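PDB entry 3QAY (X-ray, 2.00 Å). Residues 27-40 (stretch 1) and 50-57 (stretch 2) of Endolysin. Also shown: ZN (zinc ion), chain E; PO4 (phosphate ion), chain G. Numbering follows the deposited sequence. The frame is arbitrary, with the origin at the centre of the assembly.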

# COMPACT_ATOMS: atom_id res chain seq x y z
N GLU A 27 10.94 -0.65 -4.54
CA GLU A 27 9.57 -0.69 -4.05
C GLU A 27 9.52 -0.70 -2.53
O GLU A 27 8.85 0.13 -1.92
N TYR A 28 10.24 -1.65 -1.92
CA TYR A 28 10.23 -1.79 -0.46
C TYR A 28 10.66 -0.50 0.24
O TYR A 28 9.98 -0.04 1.16
N GLN A 29 11.78 0.08 -0.21
CA GLN A 29 12.32 1.29 0.39
C GLN A 29 11.35 2.46 0.25
O GLN A 29 11.12 3.18 1.22
N TYR A 30 10.77 2.66 -0.94
CA TYR A 30 9.78 3.74 -1.12
C TYR A 30 8.64 3.60 -0.13
O TYR A 30 8.30 4.55 0.59
N ASN A 31 8.05 2.41 -0.07
CA ASN A 31 6.89 2.17 0.79
C ASN A 31 7.23 2.17 2.28
O ASN A 31 6.39 2.55 3.11
N LYS A 32 8.45 1.79 2.63
CA LYS A 32 8.96 1.97 3.99
C LYS A 32 8.96 3.46 4.38
O LYS A 32 8.67 3.82 5.52
N SER A 33 9.27 4.32 3.41
CA SER A 33 9.25 5.78 3.61
C SER A 33 7.84 6.37 3.60
O SER A 33 7.53 7.24 4.40
N LEU A 34 7.00 5.91 2.68
CA LEU A 34 5.61 6.39 2.58
C LEU A 34 4.72 6.02 3.78
O LEU A 34 3.90 6.82 4.23
N ALA A 35 4.87 4.80 4.28
CA ALA A 35 3.97 4.25 5.31
C ALA A 35 3.75 5.19 6.51
O ALA A 35 2.61 5.46 6.86
N PRO A 36 4.84 5.69 7.13
CA PRO A 36 4.70 6.62 8.27
C PRO A 36 4.09 7.98 7.91
O PRO A 36 3.40 8.57 8.73
N VAL A 37 4.33 8.46 6.69
CA VAL A 37 3.69 9.68 6.21
C VAL A 37 2.18 9.45 6.01
O VAL A 37 1.36 10.30 6.39
N LEU A 38 1.83 8.30 5.44
CA LEU A 38 0.42 7.93 5.25
C LEU A 38 -0.31 7.81 6.59
O LEU A 38 -1.42 8.30 6.74
N ALA A 39 0.33 7.16 7.56
CA ALA A 39 -0.22 7.04 8.92
C ALA A 39 -0.51 8.41 9.54
O ALA A 39 -1.60 8.63 10.07
N ASP A 40 0.46 9.31 9.47
CA ASP A 40 0.31 10.65 10.03
C ASP A 40 -0.81 11.45 9.35
O ASP A 40 -1.49 12.24 10.00
N ASP A 50 -1.58 1.82 13.01
CA ASP A 50 -0.39 1.02 13.28
C ASP A 50 0.26 0.68 11.96
O ASP A 50 -0.41 0.23 11.03
N VAL A 51 1.57 0.90 11.89
CA VAL A 51 2.34 0.56 10.70
C VAL A 51 3.08 -0.74 10.99
O VAL A 51 3.78 -0.84 12.00
N ILE A 52 2.92 -1.72 10.10
CA ILE A 52 3.59 -3.01 10.23
C ILE A 52 4.59 -3.19 9.10
O ILE A 52 4.21 -3.26 7.94
N ILE A 53 5.87 -3.24 9.45
CA ILE A 53 6.93 -3.48 8.48
C ILE A 53 7.72 -4.69 8.96
O ILE A 53 8.03 -4.81 10.15
N CYS A 54 8.02 -5.59 8.04
CA CYS A 54 8.77 -6.79 8.38
C CYS A 54 10.16 -6.44 8.90
O CYS A 54 10.78 -5.50 8.41
N PRO A 55 10.64 -7.18 9.91
CA PRO A 55 12.03 -7.02 10.31
C PRO A 55 12.93 -7.24 9.11
O PRO A 55 12.60 -8.05 8.24
N GLU A 56 14.04 -6.52 9.06
CA GLU A 56 15.03 -6.67 8.00
C GLU A 56 16.15 -7.64 8.41
O GLU A 56 16.57 -7.67 9.57
N LYS A 57 16.61 -8.42 7.43
CA LYS A 57 17.71 -9.37 7.60
C LYS A 57 17.44 -10.44 8.68
O LYS A 57 18.36 -10.94 9.32

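The contact between the helix and the strand with its following loop is anchored by a single carboxylate oxygen. Glu56 OE2 accepts a hydrogen bond from Tyr28 OH at 2.7 Å and forms a salt bridge with Lys32 NZ, also at 2.7 Å. Tyr28 and Lys32 are one helical turn apart, so both can converge on the same acceptor. Tyr28 points toward the loop with chi1 in t (171°), and the carboxylate lies at the edge of its ring, near the ring plane, as expected for an acceptor of the phenol proton. The CA-to-CB bond of Lys32 is directed sideways, but all four chi angles are t, and this fully extended chain carries the ammonium group to Glu56. The glutamate reaches back from the loop with chi1 m and chi2 t. Its other oxygen is linked to the helix through water 1, which donates to Glu56 OE1 (3.3 Å) and accepts from Gln29 NE2 (2.9 Å).

Beyond this polar cluster the packing is apolar. Ile53, with chi1 m and chi2 t, points toward the helix; its CG2 lies 4.2 Å from Tyr28 CE1, while its CD1 approaches Lys32 CG at 4.3 Å, so the aliphatic part of the lysine also contributes to the packing. Farther along, Val51 (chi1 t) spreads its two methyls over successive helical turns: CG1 is 3.8 Å from Ala35 CB, and CG2 is 3.8 Å from Ala39 CB. Both alanines point toward the strand, and their short side chains accompany a CA separation of 6.7 Å between Ala35 CA and Val51 CA. Asp50 and Ile52 point away, alternating with Val51 along the strand.

The bound groups lie outside this packing. Val51 N donates to phosphate O3 at 2.8 Å, whereas Glu27 OE2, out of reach of the loop, binds the zinc ion ZN at 2.1 Å.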

# COMPACT_ATOMS: atom_id res chain seq x y z
CB GLU A 27 8.84 -1.90 -4.62
CG GLU A 27 7.52 -2.21 -3.94
CD GLU A 27 6.83 -3.43 -4.51
OE1 GLU A 27 7.42 -4.15 -5.34
OE2 GLU A 27 5.67 -3.66 -4.11
CB TYR A 28 11.13 -2.95 -0.03
CG TYR A 28 11.35 -3.04 1.46
CD1 TYR A 28 10.41 -3.64 2.29
CD2 TYR A 28 12.51 -2.53 2.04
CE1 TYR A 28 10.63 -3.74 3.67
CE2 TYR A 28 12.73 -2.62 3.41
CZ TYR A 28 11.79 -3.22 4.22
OH TYR A 28 12.01 -3.30 5.58
CB GLN A 29 13.68 1.67 -0.22
CG GLN A 29 14.82 0.66 0.03
CD GLN A 29 15.20 0.51 1.51
OE1 GLN A 29 15.00 1.43 2.31
NE2 GLN A 29 15.75 -0.65 1.86
CB TYR A 30 9.21 3.78 -2.55
CG TYR A 30 8.25 4.94 -2.73
CD1 TYR A 30 8.71 6.22 -2.99
CD2 TYR A 30 6.87 4.77 -2.57
CE1 TYR A 30 7.85 7.29 -3.13
CE2 TYR A 30 5.99 5.83 -2.70
CZ TYR A 30 6.48 7.09 -2.98
OH TYR A 30 5.63 8.15 -3.11
CB ASN A 31 6.17 0.88 0.37
CG ASN A 31 5.44 1.03 -0.97
OD1 ASN A 31 5.51 0.16 -1.84
ND2 ASN A 31 4.74 2.14 -1.14
CB LYS A 32 10.37 1.37 4.12
CG LYS A 32 11.08 1.63 5.44
CD LYS A 32 12.47 1.00 5.46
CE LYS A 32 13.14 1.17 6.83
NZ LYS A 32 14.49 0.54 6.87
CB SER A 33 10.11 6.49 2.56
OG SER A 33 11.49 6.26 2.80
CB LEU A 34 4.96 5.82 1.31
CG LEU A 34 3.48 6.20 1.07
CD1 LEU A 34 3.34 7.71 0.99
CD2 LEU A 34 2.96 5.52 -0.19
CB ALA A 35 4.46 2.87 5.78
CB PRO A 36 6.13 6.79 8.77
CG PRO A 36 6.99 6.37 7.66
CD PRO A 36 6.25 5.32 6.92
CB VAL A 37 4.33 10.17 4.90
CG1 VAL A 37 3.60 11.39 4.35
CG2 VAL A 37 5.81 10.48 5.12
CB LEU A 38 0.31 6.60 4.49
CG LEU A 38 -1.10 6.07 4.17
CD1 LEU A 38 -1.92 7.11 3.39
CD2 LEU A 38 -1.03 4.75 3.39
CB ALA A 39 0.75 6.25 9.82
CB ASP A 40 1.63 11.43 9.91
CG ASP A 40 2.66 11.02 10.95
OD1 ASP A 40 2.30 10.33 11.93
OD2 ASP A 40 3.83 11.42 10.80
CB ASP A 50 -0.75 -0.30 13.98
CG ASP A 50 -1.25 -0.11 15.38
OD1 ASP A 50 -0.88 0.90 16.02
OD2 ASP A 50 -2.01 -0.98 15.85
CB VAL A 51 3.35 1.66 10.35
CG1 VAL A 51 4.25 1.21 9.21
CG2 VAL A 51 2.62 2.95 9.98
CB ILE A 52 2.59 -4.20 10.17
CG1 ILE A 52 1.50 -4.07 11.23
CG2 ILE A 52 3.33 -5.53 10.33
CD1 ILE A 52 2.01 -4.01 12.63
CB ILE A 53 7.87 -2.25 8.36
CG1 ILE A 53 7.05 -0.97 8.17
CG2 ILE A 53 8.84 -2.44 7.20
CD1 ILE A 53 7.87 0.29 7.92
CB CYS A 54 8.90 -7.71 7.17
SG CYS A 54 7.37 -8.54 6.74
CB PRO A 55 12.24 -8.12 11.35
CG PRO A 55 10.90 -8.59 11.74
CD PRO A 55 9.98 -8.29 10.62
CB GLU A 56 15.61 -5.31 7.61
CG GLU A 56 14.58 -4.38 6.99
CD GLU A 56 15.10 -2.98 6.74
OE1 GLU A 56 16.29 -2.73 6.99
OE2 GLU A 56 14.31 -2.13 6.27
CB LYS A 57 19.03 -8.63 7.82
CG LYS A 57 19.32 -7.63 6.69
CD LYS A 57 20.79 -7.25 6.57
CE LYS A 57 21.02 -6.38 5.33
NZ LYS A 57 22.39 -5.79 5.28
ZN ZN E . 4.79 -5.54 -4.32
P PO4 G . 3.41 3.14 14.28
O1 PO4 G . 4.86 2.74 14.28
O2 PO4 G . 3.16 4.00 13.06
O3 PO4 G . 2.53 1.92 14.28
O4 PO4 G . 3.09 3.93 15.53
O HOH W 1 17.09 -0.94 4.39
O HOH W 2 3.97 -7.80 -4.64